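PDB 2X26: periplasmic aliphatic sulphonates-binding protein from Escherichia coli, which serves as the putative periplasmic substrate-binding component of an ABC-type transport system for aliphatic sulfonates. Local coordinates for residues K98-L103 / R125-K130; A109-S114 / A157-Y162; E256-Q261 / D279-I284. One frame throughout, in Å; residues are numbered along the deposited sequence. Where two conformers were deposited one is given.

Interaction 1: K98-L103 / R125-K130; sequences KTVADL and RQAGLK
Asp102 OD2 is gripped by two backbone N-H groups, and the turn it closes is the one that brings Val100 and Ala101 against Ala127. Lys98 N, 2.8 Å from Asp102 OD2, meets the anti lone pair of that oxygen, whereas Thr99 N comes at 3.1 Å from above the carboxylate plane. A weak return bond runs from Asp102 N to Thr99 OG1, and Asp102 N also donates to Thr99 O, so Asp102 and the chain from Lys98 to Thr99 are tied together and the carboxylate helps hold the turn. Asp102 O bonds onward to His106. The apolar flank of the turn faces the end of helix 115-126.

There Ala127 CB is the atom that meets both Val100 and Ala101. It lies 3.7 Å from Ala101 N and 4.0 Å from Ala101 CB, while Val100 CG1, placed anti to the backbone N (chi1 171°), reaches the same methyl at 4.0 Å. Leu129 approaches the turn from its carbonyl side: CD1 rests 4.0 Å from Ala101 O and is also close to Val100 O. Leu124 lies against the side chains of both Val100 and Leu129.

The helix end is a Schellman motif. Gly128, with positive phi, is the C-prime residue, Gly128 N bonds to Arg125 O, and Leu129 N bonds to Leu124 O; the reversal turns Leu129 back toward the turn.

Polar groups thus pair within the turn, in the helix end or with neighbouring residues, none across the two segments; the meeting rests on van der Waals contact of methyl groups with one another and with backbone atoms.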
ATOM      1  N   LYS A  98      16.219  25.147  -2.262  1.00 10.01           N
ATOM      2  CA  LYS A  98      15.296  25.286  -3.384  0.50 10.56           C
ATOM      3  C   LYS A  98      15.237  24.030  -4.239  1.00 10.51           C
ATOM      4  O   LYS A  98      14.256  23.816  -4.959  1.00 10.18           O
ATOM      5  CB  LYS A  98      15.631  26.524  -4.233  0.50 11.41           C
ATOM      6  CG  LYS A  98      14.473  27.004  -5.135  0.50 12.10           C
ATOM      7  CD  LYS A  98      14.368  28.555  -5.163  0.50 12.76           C
ATOM      8  CE  LYS A  98      13.330  29.000  -6.204  0.50 13.44           C
ATOM      9  NZ  LYS A  98      13.691  30.312  -6.798  0.50 12.22           N
ATOM     10  N   THR A  99      16.267  23.183  -4.141  1.00  9.85           N
ATOM     11  CA  THR A  99      16.314  21.938  -4.920  1.00  9.47           C
ATOM     12  C   THR A  99      16.776  20.799  -4.041  1.00  7.36           C
ATOM     13  O   THR A  99      17.316  21.021  -2.971  1.00  7.09           O
ATOM     14  CB  THR A  99      17.330  22.036  -6.081  1.00  8.97           C
ATOM     15  OG1 THR A  99      18.628  22.258  -5.530  1.00 11.95           O
ATOM     16  CG2 THR A  99      16.948  23.135  -7.056  1.00 13.06           C
ATOM     17  N   VAL A 100      16.627  19.566  -4.503  1.00  6.60           N
ATOM     18  CA  VAL A 100      17.120  18.430  -3.698  1.00  6.89           C
ATOM     19  C   VAL A 100      18.644  18.484  -3.496  1.00  6.71           C
ATOM     20  O   VAL A 100      19.183  18.123  -2.459  1.00  7.37           O
ATOM     21  CB  VAL A 100      16.734  17.097  -4.384  1.00  7.79           C
ATOM     22  CG1 VAL A 100      17.429  15.967  -3.684  1.00  6.96           C
ATOM     23  CG2 VAL A 100      15.214  16.929  -4.297  1.00  7.28           C
ATOM     24  N   ALA A 101      19.326  18.937  -4.524  1.00  6.88           N
ATOM     25  CA  ALA A 101      20.759  19.178  -4.422  1.00  6.15           C
ATOM     26  C   ALA A 101      21.110  20.077  -3.243  1.00  6.82           C
ATOM     27  O   ALA A 101      22.161  19.896  -2.632  1.00  6.83           O
ATOM     28  CB  ALA A 101      21.278  19.757  -5.727  1.00  7.05           C
ATOM     29  N   ASP A 102      20.240  21.027  -2.913  1.00  7.02           N
ATOM     30  CA  ASP A 102      20.540  21.931  -1.813  1.00  7.95           C
ATOM     31  C   ASP A 102      20.509  21.251  -0.446  1.00  8.20           C
ATOM     32  O   ASP A 102      20.972  21.828   0.537  1.00  6.46           O
ATOM     33  CB  ASP A 102      19.616  23.134  -1.790  1.00  8.90           C
ATOM     34  CG  ASP A 102      19.823  24.044  -2.948  1.00 11.72           C
ATOM     35  OD1 ASP A 102      20.939  24.036  -3.544  1.00 13.32           O
ATOM     36  OD2 ASP A 102      18.852  24.761  -3.282  1.00 12.94           O
ATOM     37  N   LEU A 103      20.001  20.023  -0.380  1.00  8.04           N
ATOM     38  CA  LEU A 103      20.045  19.275   0.884  1.00  7.75           C
ATOM     39  C   LEU A 103      21.436  18.816   1.308  1.00  8.48           C
ATOM     40  O   LEU A 103      21.617  18.418   2.441  1.00  7.33           O
ATOM     41  CB  LEU A 103      19.124  18.067   0.854  1.00  8.21           C
ATOM     42  CG  LEU A 103      17.637  18.404   0.740  1.00  6.89           C
ATOM     43  CD1 LEU A 103      16.904  17.184   0.410  1.00  8.53           C
ATOM     44  CD2 LEU A 103      17.091  18.955   2.005  1.00  5.23           C
ATOM     45  N   ARG A 125      19.877  10.487  -5.327  1.00  6.14           N
ATOM     46  CA  ARG A 125      20.640   9.899  -6.436  1.00  6.71           C
ATOM     47  C   ARG A 125      20.509  10.727  -7.718  1.00  6.94           C
ATOM     48  O   ARG A 125      21.508  10.908  -8.438  1.00  5.99           O
ATOM     49  CB  ARG A 125      20.242   8.440  -6.721  1.00  7.86           C
ATOM     50  CG  ARG A 125      21.095   7.758  -7.821  1.00 12.16           C
ATOM     51  CD  ARG A 125      20.980   6.215  -7.802  1.00 19.63           C
ATOM     52  NE  ARG A 125      19.586   5.791  -7.939  1.00 26.47           N
ATOM     53  CZ  ARG A 125      19.133   4.541  -7.848  1.00 28.10           C
ATOM     54  NH1 ARG A 125      19.963   3.523  -7.630  1.00 30.72           N
ATOM     55  NH2 ARG A 125      17.830   4.318  -7.995  1.00 28.14           N
ATOM     56  N   GLN A 126      19.311  11.232  -7.983  1.00  6.97           N
ATOM     57  CA  GLN A 126      19.111  12.122  -9.138  1.00  7.24           C
ATOM     58  C   GLN A 126      20.014  13.336  -9.076  1.00  7.37           C
ATOM     59  O   GLN A 126      20.516  13.775 -10.115  1.00  6.04           O
ATOM     60  CB  GLN A 126      17.679  12.669  -9.210  1.00  8.19           C
ATOM     61  CG  GLN A 126      16.667  11.731  -9.664  1.00  9.45           C
ATOM     62  CD  GLN A 126      15.358  12.419 -10.008  1.00 10.93           C
ATOM     63  OE1 GLN A 126      14.922  13.370  -9.314  1.00 12.98           O
ATOM     64  NE2 GLN A 126      14.679  11.895 -11.024  1.00  8.38           N
ATOM     65  N   ALA A 127      20.178  13.895  -7.860  1.00  7.57           N
ATOM     66  CA  ALA A 127      20.943  15.114  -7.644  1.00  8.10           C
ATOM     67  C   ALA A 127      22.437  14.808  -7.410  1.00  8.01           C
ATOM     68  O   ALA A 127      23.254  15.692  -7.047  1.00  9.48           O
ATOM     69  CB  ALA A 127      20.319  15.889  -6.435  1.00 10.06           C
ATOM     70  N   GLY A 128      22.813  13.555  -7.654  1.00  7.64           N
ATOM     71  CA  GLY A 128      24.216  13.121  -7.594  1.00  7.09           C
ATOM     72  C   GLY A 128      24.697  13.030  -6.160  1.00  7.52           C
ATOM     73  O   GLY A 128      25.864  13.335  -5.899  1.00  6.26           O
ATOM     74  N   LEU A 129      23.807  12.616  -5.246  1.00  8.62           N
ATOM     75  CA  LEU A 129      24.136  12.517  -3.821  1.00  9.32           C
ATOM     76  C   LEU A 129      23.850  11.141  -3.241  1.00  9.99           C
ATOM     77  O   LEU A 129      23.050  10.378  -3.799  1.00  9.93           O
ATOM     78  CB  LEU A 129      23.401  13.585  -3.012  1.00  9.61           C
ATOM     79  CG  LEU A 129      23.623  15.061  -3.396  1.00  9.85           C
ATOM     80  CD1 LEU A 129      22.677  15.967  -2.608  1.00  9.44           C
ATOM     81  CD2 LEU A 129      25.087  15.527  -3.181  1.00  9.89           C
ATOM     82  N   LYS A 130      24.517  10.823  -2.129  1.00 10.36           N
ATOM     83  CA  LYS A 130      24.238   9.592  -1.393  1.00 10.17           C
ATOM     84  C   LYS A 130      23.888   9.940   0.073  1.00  9.03           C
ATOM     85  O   LYS A 130      23.990  11.101   0.467  1.00  9.05           O
ATOM     86  CB  LYS A 130      25.477   8.686  -1.443  1.00 12.33           C
ATOM     87  CG  LYS A 130      25.780   8.021  -2.805  1.00 13.58           C
ATOM     88  CD  LYS A 130      26.957   7.051  -2.636  1.00 17.55           C
ATOM     89  CE  LYS A 130      27.151   6.163  -3.875  1.00 22.13           C
ATOM     90  NZ  LYS A 130      27.803   6.839  -5.064  1.00 24.38           N
TER

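Interaction 2: A109-S114 / A157-Y162; sequences AFQKGS and AIWDPY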
ATOM      1  N   ALA A 109      14.874  14.367   8.208  1.00  5.70           N
ATOM      2  CA  ALA A 109      14.180  13.375   9.007  1.00  6.20           C
ATOM      3  C   ALA A 109      13.313  12.492   8.116  1.00  6.22           C
ATOM      4  O   ALA A 109      12.702  12.999   7.172  1.00  6.01           O
ATOM      5  CB  ALA A 109      13.302  14.062  10.012  1.00  5.44           C
ATOM      6  N   PHE A 110      13.248  11.200   8.443  1.00  5.65           N
ATOM      7  CA  PHE A 110      12.339  10.216   7.795  1.00  5.41           C
ATOM      8  C   PHE A 110      12.410   8.901   8.554  1.00  4.49           C
ATOM      9  O   PHE A 110      13.380   8.678   9.281  1.00  4.93           O
ATOM     10  CB  PHE A 110      12.751   9.959   6.336  1.00  5.33           C
ATOM     11  CG  PHE A 110      14.176   9.438   6.186  1.00  6.66           C
ATOM     12  CD1 PHE A 110      14.440   8.071   6.007  1.00  5.27           C
ATOM     13  CD2 PHE A 110      15.256  10.321   6.264  1.00  8.65           C
ATOM     14  CE1 PHE A 110      15.773   7.618   5.891  1.00  6.39           C
ATOM     15  CE2 PHE A 110      16.577   9.863   6.185  1.00  8.17           C
ATOM     16  CZ  PHE A 110      16.815   8.514   5.983  1.00  6.96           C
ATOM     17  N   GLN A 111      11.469   7.989   8.303  1.00  4.75           N
ATOM     18  CA  GLN A 111      11.470   6.683   8.965  1.00  4.19           C
ATOM     19  C   GLN A 111      12.356   5.678   8.235  1.00  4.68           C
ATOM     20  O   GLN A 111      12.221   5.469   7.028  1.00  3.57           O
ATOM     21  CB  GLN A 111      10.030   6.125   9.113  1.00  4.87           C
ATOM     22  CG  GLN A 111      10.019   4.847   9.964  1.00  5.64           C
ATOM     23  CD  GLN A 111       8.600   4.330  10.218  1.00 13.28           C
ATOM     24  OE1 GLN A 111       7.962   4.682  11.192  1.00 18.83           O
ATOM     25  NE2 GLN A 111       8.149   3.455   9.367  1.00 18.58           N
ATOM     26  N   LYS A 112      13.291   5.054   8.960  1.00  5.33           N
ATOM     27  CA  LYS A 112      14.193   4.095   8.317  1.00  4.63           C
ATOM     28  C   LYS A 112      13.379   2.959   7.704  1.00  4.11           C
ATOM     29  O   LYS A 112      12.456   2.421   8.344  1.00  3.46           O
ATOM     30  CB  LYS A 112      15.245   3.518   9.303  1.00  5.30           C
ATOM     31  CG  LYS A 112      16.278   2.615   8.580  1.00  5.86           C
ATOM     32  CD  LYS A 112      17.390   2.088   9.528  1.00  6.47           C
ATOM     33  CE  LYS A 112      18.006   0.803   8.931  1.00  9.69           C
ATOM     34  NZ  LYS A 112      19.199   0.319   9.676  1.00 11.61           N
ATOM     35  N   GLY A 113      13.724   2.592   6.468  1.00  2.54           N
ATOM     36  CA  GLY A 113      13.124   1.425   5.850  1.00  4.37           C
ATOM     37  C   GLY A 113      11.769   1.692   5.237  1.00  4.78           C
ATOM     38  O   GLY A 113      11.179   0.784   4.662  1.00  6.16           O
ATOM     39  N   SER A 114      11.284   2.930   5.349  1.00  4.67           N
ATOM     40  CA  SER A 114       9.915   3.287   4.891  1.00  4.24           C
ATOM     41  C   SER A 114       9.874   3.725   3.404  1.00  4.48           C
ATOM     42  O   SER A 114      10.913   3.859   2.736  1.00  3.36           O
ATOM     43  CB  SER A 114       9.375   4.421   5.762  1.00  3.79           C
ATOM     44  OG  SER A 114      10.046   5.613   5.418  1.00  2.10           O
ATOM     45  N   ALA A 157      10.993  13.991   5.037  1.00  3.37           N
ATOM     46  CA  ALA A 157      10.458  13.171   3.945  1.00  3.14           C
ATOM     47  C   ALA A 157       9.374  12.311   4.560  1.00  4.14           C
ATOM     48  O   ALA A 157       9.619  11.595   5.542  1.00  4.50           O
ATOM     49  CB  ALA A 157      11.570  12.328   3.323  1.00  3.96           C
ATOM     50  N   ILE A 158       8.155  12.446   4.036  1.00  3.27           N
ATOM     51  CA  ILE A 158       6.958  11.856   4.657  1.00  4.07           C
ATOM     52  C   ILE A 158       5.830  11.624   3.660  1.00  3.37           C
ATOM     53  O   ILE A 158       5.819  12.195   2.561  1.00  3.77           O
ATOM     54  CB  ILE A 158       6.470  12.792   5.854  1.00  3.34           C
ATOM     55  CG1 ILE A 158       5.425  12.087   6.759  1.00  3.37           C
ATOM     56  CG2 ILE A 158       6.009  14.135   5.333  1.00  7.93           C
ATOM     57  CD1 ILE A 158       5.945  10.821   7.450  1.00  3.59           C
ATOM     58  N   TRP A 159       4.899  10.730   4.030  1.00  2.41           N
ATOM     59  CA  TRP A 159       3.745  10.388   3.221  1.00  2.36           C
ATOM     60  C   TRP A 159       2.452  11.051   3.730  1.00  3.26           C
ATOM     61  O   TRP A 159       2.410  11.634   4.821  1.00  2.19           O
ATOM     62  CB  TRP A 159       3.572   8.867   3.174  1.00  3.43           C
ATOM     63  CG  TRP A 159       3.497   8.210   4.526  1.00  2.30           C
ATOM     64  CD1 TRP A 159       2.386   7.918   5.233  1.00  4.03           C
ATOM     65  CD2 TRP A 159       4.622   7.737   5.316  1.00  2.72           C
ATOM     66  NE1 TRP A 159       2.723   7.290   6.433  1.00  3.34           N
ATOM     67  CE2 TRP A 159       4.093   7.155   6.490  1.00  4.23           C
ATOM     68  CE3 TRP A 159       6.017   7.706   5.106  1.00  4.72           C
ATOM     69  CZ2 TRP A 159       4.914   6.572   7.496  1.00  3.63           C
ATOM     70  CZ3 TRP A 159       6.830   7.104   6.100  1.00  6.52           C
ATOM     71  CH2 TRP A 159       6.281   6.581   7.273  1.00  5.42           C
ATOM     72  N   ASP A 160       1.417  10.993   2.909  1.00  3.35           N
ATOM     73  CA  ASP A 160       0.077  11.456   3.315  1.00  3.40           C
ATOM     74  C   ASP A 160      -0.541  10.414   4.258  1.00  3.69           C
ATOM     75  O   ASP A 160      -0.409   9.191   4.031  1.00  3.69           O
ATOM     76  CB  ASP A 160      -0.774  11.586   2.051  1.00  2.39           C
ATOM     77  CG  ASP A 160      -1.200  12.998   1.743  1.00  4.23           C
ATOM     78  OD1 ASP A 160      -1.146  13.863   2.662  1.00  4.04           O
ATOM     79  OD2 ASP A 160      -1.708  13.191   0.575  1.00  4.38           O
ATOM     80  N   PRO A 161      -1.320  10.858   5.243  1.00  2.91           N
ATOM     81  CA  PRO A 161      -1.873  12.225   5.418  1.00  3.10           C
ATOM     82  C   PRO A 161      -1.040  13.195   6.274  1.00  3.01           C
ATOM     83  O   PRO A 161      -1.458  14.342   6.473  1.00  2.89           O
ATOM     84  CB  PRO A 161      -3.193  11.935   6.163  1.00  3.14           C
ATOM     85  CG  PRO A 161      -2.786  10.791   7.114  1.00  3.87           C
ATOM     86  CD  PRO A 161      -2.070   9.882   6.075  1.00  3.96           C
ATOM     87  N   TYR A 162       0.124  12.773   6.757  1.00  2.79           N
ATOM     88  CA  TYR A 162       0.984  13.677   7.512  1.00  2.84           C
ATOM     89  C   TYR A 162       1.332  14.893   6.661  1.00  2.53           C
ATOM     90  O   TYR A 162       1.411  16.009   7.169  1.00  3.08           O
ATOM     91  CB  TYR A 162       2.305  12.993   7.880  1.00  2.42           C
ATOM     92  CG  TYR A 162       2.152  11.803   8.820  1.00  5.32           C
ATOM     93  CD1 TYR A 162       2.332  10.512   8.353  1.00  7.78           C
ATOM     94  CD2 TYR A 162       1.869  11.979  10.165  1.00  5.83           C
ATOM     95  CE1 TYR A 162       2.202   9.413   9.188  1.00  6.18           C
ATOM     96  CE2 TYR A 162       1.729  10.865  11.025  1.00  7.79           C
ATOM     97  CZ  TYR A 162       1.927   9.588  10.503  1.00  4.61           C
ATOM     98  OH  TYR A 162       1.845   8.482  11.328  1.00 10.73           O
TER
HETATM   99  O   HOH W   1       9.116   9.374   6.993  1.00  2.82           O
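Backbone bonding joins Ala109 and Ala157 on neighbouring parallel strands: Ala157 N donates to Ala109 O over 2.9 Å. One step further the strands part, and a water takes the place of the next rung. It accepts from Gln111 N at 3.0 Å and donates to Ala157 O at 2.7 Å, so both groups stay bonded where the sheet frays.

Apolar contact is small but close. Phe110 CB packs on Ala157 CB at 4.0 Å, while its ring leads away from that strand to meet Tyr138, Phe131 and, edge-to-face, His117.

A ring-edge contact follows. At the last residue of its strand, Trp159 CG sits between the backbone N and carbonyl carbon (chi1 54°), and the far rim of the indole, at CZ3, meets Ser114 CB. Ser114 OG lies at the ring edge, near its plane, 3.6 Å from Trp159 CZ3.

Polar bonding within the turn fixes that hydroxyl. Ser114 OG donates to Gln111 O at 2.7 Å, and Ser114 N reaches the same oxygen from the same face, closing a type II turn with Gly113 at its third position. OG also makes weak bonds to Ser116 N and His117 N.

Ser114 is thus the N-cap of helix 115-126, and the whole is a strand-turn-helix passage at the C-terminal end of parallel strands, a construction characteristic of the alpha/beta domains of periplasmic binding proteins.

Interaction 3: E256-Q261 / D279-I284; sequences EVAALQ and DIRQRI
Arg281 and Ala259 meet face-on: one face of the guanidinium lies over Ala259 N, and Arg281 NH2 stands 3.6 Å from Ala259 CB. The arginine chain runs extended from CG to NE, with its CG 3.9 Å from Ala258 CB, so aliphatic stem and flat head together follow the helix surface.

Gln261 and Ile280 cross at about a right angle. CG of Gln261 is anti to the backbone N (chi1 -178°) and touches Ile280 CG2 at 3.7 Å and Ile280 CD1 at 4.0 Å. The chain then bends at chi2 (70°), and its amide NE2 is held by Asp61 O and Tyr76 OH, while the CG methylene packs on the isoleucine.

Helix 255-270 here packs against a short 3-10 turn, 280-283, beside strand 74-80, an outermost strand of the sheet in this alpha/beta lobe, where Arg283 shares a backbone hydrogen bond with Tyr76. Gln262 OE1 accepts from Ile280 N, at the start of the turn.

Ile280 CG2 also rests 4.0 Å from Ala258 O. Ile284 comes to Ala258 through CD1, but that modelled approach is too short to be trusted in detail; its side chain also touches Val253.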
ATOM      1  N   GLU A 256       6.033  -4.683 -16.455  1.00 11.43           N
ATOM      2  CA  GLU A 256       6.596  -3.362 -16.163  0.50 11.85           C
ATOM      3  C   GLU A 256       6.629  -3.093 -14.648  1.00 11.73           C
ATOM      4  O   GLU A 256       7.651  -2.648 -14.081  1.00 10.68           O
ATOM      5  CB  GLU A 256       5.804  -2.262 -16.891  0.50 12.37           C
ATOM      6  CG  GLU A 256       6.368  -0.880 -16.693  0.50 15.04           C
ATOM      7  CD  GLU A 256       5.612   0.223 -17.438  0.50 19.55           C
ATOM      8  OE1 GLU A 256       5.056  -0.040 -18.531  0.50 20.99           O
ATOM      9  OE2 GLU A 256       5.599   1.361 -16.919  0.50 21.57           O
ATOM     10  N   VAL A 257       5.524  -3.371 -13.992  1.00 10.65           N
ATOM     11  CA  VAL A 257       5.449  -3.110 -12.539  1.00  9.99           C
ATOM     12  C   VAL A 257       6.426  -4.062 -11.837  1.00  9.71           C
ATOM     13  O   VAL A 257       7.156  -3.688 -10.905  1.00  7.77           O
ATOM     14  CB  VAL A 257       4.011  -3.271 -12.027  1.00  8.79           C
ATOM     15  CG1 VAL A 257       3.991  -3.209 -10.518  1.00  8.81           C
ATOM     16  CG2 VAL A 257       3.105  -2.140 -12.615  1.00  8.34           C
ATOM     17  N   ALA A 258       6.461  -5.314 -12.305  1.00  9.67           N
ATOM     18  CA  ALA A 258       7.370  -6.280 -11.700  1.00 10.43           C
ATOM     19  C   ALA A 258       8.798  -5.787 -11.745  1.00 10.59           C
ATOM     20  O   ALA A 258       9.523  -5.958 -10.772  1.00 10.41           O
ATOM     21  CB  ALA A 258       7.296  -7.624 -12.432  1.00 10.18           C
ATOM     22  N   ALA A 259       9.211  -5.264 -12.909  1.00 10.55           N
ATOM     23  CA  ALA A 259      10.552  -4.748 -13.094  1.00 10.05           C
ATOM     24  C   ALA A 259      10.818  -3.578 -12.172  1.00 10.11           C
ATOM     25  O   ALA A 259      11.943  -3.449 -11.650  1.00  8.86           O
ATOM     26  CB  ALA A 259      10.790  -4.344 -14.568  1.00 11.02           C
ATOM     27  N   LEU A 260       9.824  -2.693 -11.987  1.00  9.76           N
ATOM     28  CA  LEU A 260      10.038  -1.550 -11.038  1.00  9.18           C
ATOM     29  C   LEU A 260      10.189  -2.062  -9.625  1.00  9.54           C
ATOM     30  O   LEU A 260      11.021  -1.561  -8.857  1.00  8.92           O
ATOM     31  CB  LEU A 260       8.923  -0.492 -11.071  1.00 10.27           C
ATOM     32  CG  LEU A 260       8.770   0.190 -12.421  1.00 10.38           C
ATOM     33  CD1 LEU A 260       7.379   0.833 -12.532  1.00 12.06           C
ATOM     34  CD2 LEU A 260       9.903   1.229 -12.594  1.00 13.41           C
ATOM     35  N   GLN A 261       9.373  -3.058  -9.268  1.00  8.50           N
ATOM     36  CA  GLN A 261       9.449  -3.607  -7.885  1.00  9.57           C
ATOM     37  C   GLN A 261      10.798  -4.313  -7.730  1.00 10.27           C
ATOM     38  O   GLN A 261      11.412  -4.253  -6.647  1.00  8.69           O
ATOM     39  CB  GLN A 261       8.264  -4.534  -7.578  1.00  7.63           C
ATOM     40  CG  GLN A 261       8.215  -5.128  -6.176  1.00  9.34           C
ATOM     41  CD  GLN A 261       7.897  -4.142  -5.099  1.00 11.10           C
ATOM     42  OE1 GLN A 261       7.897  -2.925  -5.295  1.00  8.97           O
ATOM     43  NE2 GLN A 261       7.544  -4.672  -3.956  1.00  8.43           N
ATOM     44  N   ASP A 279      13.604 -12.681  -5.875  1.00 16.80           N
ATOM     45  CA  ASP A 279      13.146 -12.822  -7.246  1.00 15.13           C
ATOM     46  C   ASP A 279      11.686 -12.339  -7.283  1.00 12.53           C
ATOM     47  O   ASP A 279      10.769 -13.143  -7.096  1.00 11.48           O
ATOM     48  CB  ASP A 279      13.214 -14.301  -7.661  1.00 15.94           C
ATOM     49  CG  ASP A 279      12.835 -14.524  -9.128  1.00 18.29           C
ATOM     50  OD1 ASP A 279      12.450 -13.545  -9.815  1.00 18.26           O
ATOM     51  OD2 ASP A 279      12.937 -15.680  -9.601  1.00 22.14           O
ATOM     52  N   ILE A 280      11.450 -11.042  -7.504  1.00 10.94           N
ATOM     53  CA  ILE A 280      10.082 -10.530  -7.384  1.00 10.34           C
ATOM     54  C   ILE A 280       9.106 -11.244  -8.328  1.00 11.10           C
ATOM     55  O   ILE A 280       7.959 -11.515  -7.942  1.00 10.82           O
ATOM     56  CB  ILE A 280       9.998  -8.980  -7.648  1.00  9.50           C
ATOM     57  CG1 ILE A 280      10.777  -8.232  -6.555  1.00  7.59           C
ATOM     58  CG2 ILE A 280       8.489  -8.470  -7.827  1.00 10.75           C
ATOM     59  CD1 ILE A 280      10.184  -8.466  -5.178  1.00 11.11           C
ATOM     60  N   ARG A 281       9.562 -11.555  -9.548  1.00  9.16           N
ATOM     61  CA  ARG A 281       8.669 -12.177 -10.501  1.00 10.69           C
ATOM     62  C   ARG A 281       8.131 -13.534 -10.045  1.00 11.21           C
ATOM     63  O   ARG A 281       7.024 -13.877 -10.409  1.00 12.69           O
ATOM     64  CB  ARG A 281       9.319 -12.301 -11.875  1.00 10.91           C
ATOM     65  CG  ARG A 281       9.446 -10.919 -12.550  1.00 12.22           C
ATOM     66  CD  ARG A 281      10.481 -11.009 -13.632  1.00 15.37           C
ATOM     67  NE  ARG A 281      10.758  -9.740 -14.283  1.00 14.79           N
ATOM     68  CZ  ARG A 281      11.748  -8.910 -13.949  1.00 13.73           C
ATOM     69  NH1 ARG A 281      12.548  -9.182 -12.922  1.00 12.54           N
ATOM     70  NH2 ARG A 281      11.937  -7.805 -14.655  1.00 13.72           N
ATOM     71  N   GLN A 282       8.889 -14.270  -9.231  1.00 11.47           N
ATOM     72  CA  GLN A 282       8.442 -15.573  -8.695  1.00 11.91           C
ATOM     73  C   GLN A 282       7.226 -15.404  -7.752  1.00 12.32           C
ATOM     74  O   GLN A 282       6.436 -16.349  -7.558  1.00 12.04           O
ATOM     75  CB  GLN A 282       9.633 -16.265  -7.966  1.00 13.05           C
ATOM     76  CG  GLN A 282       9.451 -17.764  -7.559  1.00 16.76           C
ATOM     77  CD  GLN A 282       8.669 -18.026  -6.261  1.00 23.07           C
ATOM     78  OE1 GLN A 282       8.698 -17.239  -5.284  1.00 24.66           O
ATOM     79  NE2 GLN A 282       7.966 -19.160  -6.245  1.00 25.40           N
ATOM     80  N   ARG A 283       7.079 -14.193  -7.192  1.00 10.55           N
ATOM     81  CA  ARG A 283       6.024 -13.871  -6.237  1.00 10.44           C
ATOM     82  C   ARG A 283       4.810 -13.204  -6.888  1.00  9.69           C
ATOM     83  O   ARG A 283       3.908 -12.793  -6.174  1.00  9.50           O
ATOM     84  CB  ARG A 283       6.550 -12.958  -5.111  1.00 10.75           C
ATOM     85  CG  ARG A 283       7.698 -13.542  -4.285  1.00 11.61           C
ATOM     86  CD  ARG A 283       7.290 -14.799  -3.517  1.00 15.05           C
ATOM     87  NE  ARG A 283       8.103 -14.959  -2.301  1.00 15.77           N
ATOM     88  CZ  ARG A 283       9.357 -15.408  -2.273  1.00 21.32           C
ATOM     89  NH1 ARG A 283       9.989 -15.722  -3.399  1.00 22.52           N
ATOM     90  NH2 ARG A 283      10.002 -15.522  -1.108  1.00 21.42           N
ATOM     91  N   ILE A 284       4.796 -13.075  -8.220  1.00  9.37           N
ATOM     92  CA  ILE A 284       3.662 -12.484  -8.918  1.00 10.15           C
ATOM     93  C   ILE A 284       2.608 -13.565  -9.208  1.00 10.93           C
ATOM     94  O   ILE A 284       2.935 -14.613  -9.769  1.00  9.13           O
ATOM     95  CB  ILE A 284       4.133 -11.666 -10.152  1.00 10.07           C
ATOM     96  CG1 ILE A 284       4.791 -10.378  -9.642  1.00 12.85           C
ATOM     97  CG2 ILE A 284       2.962 -11.279 -11.042  1.00 11.82           C
ATOM     98  CD1 ILE A 284       5.518  -9.609 -10.665  1.00 18.81           C
TER

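Interactions 1 and 2 lie in the same domain, built on the sheet that contains strands 107-110 and 155-159, and interlock along the chain: their segments alternate, with strand 107-110 and helix 115-126 linking them in direct succession. Their centres are about 18 Å apart, interaction 1 at the far end of that helix and interaction 2 at its start. Interaction 3 follows both in sequence and packs against the other sheet, beside strands 74-80 and 186-191; its centre lies about 28 Å from that of interaction 1 and about 24 Å from that of interaction 2. None of the three touches another. The division matches the two-domain build of periplasmic binding proteins, in which substrate is generally held between the domains.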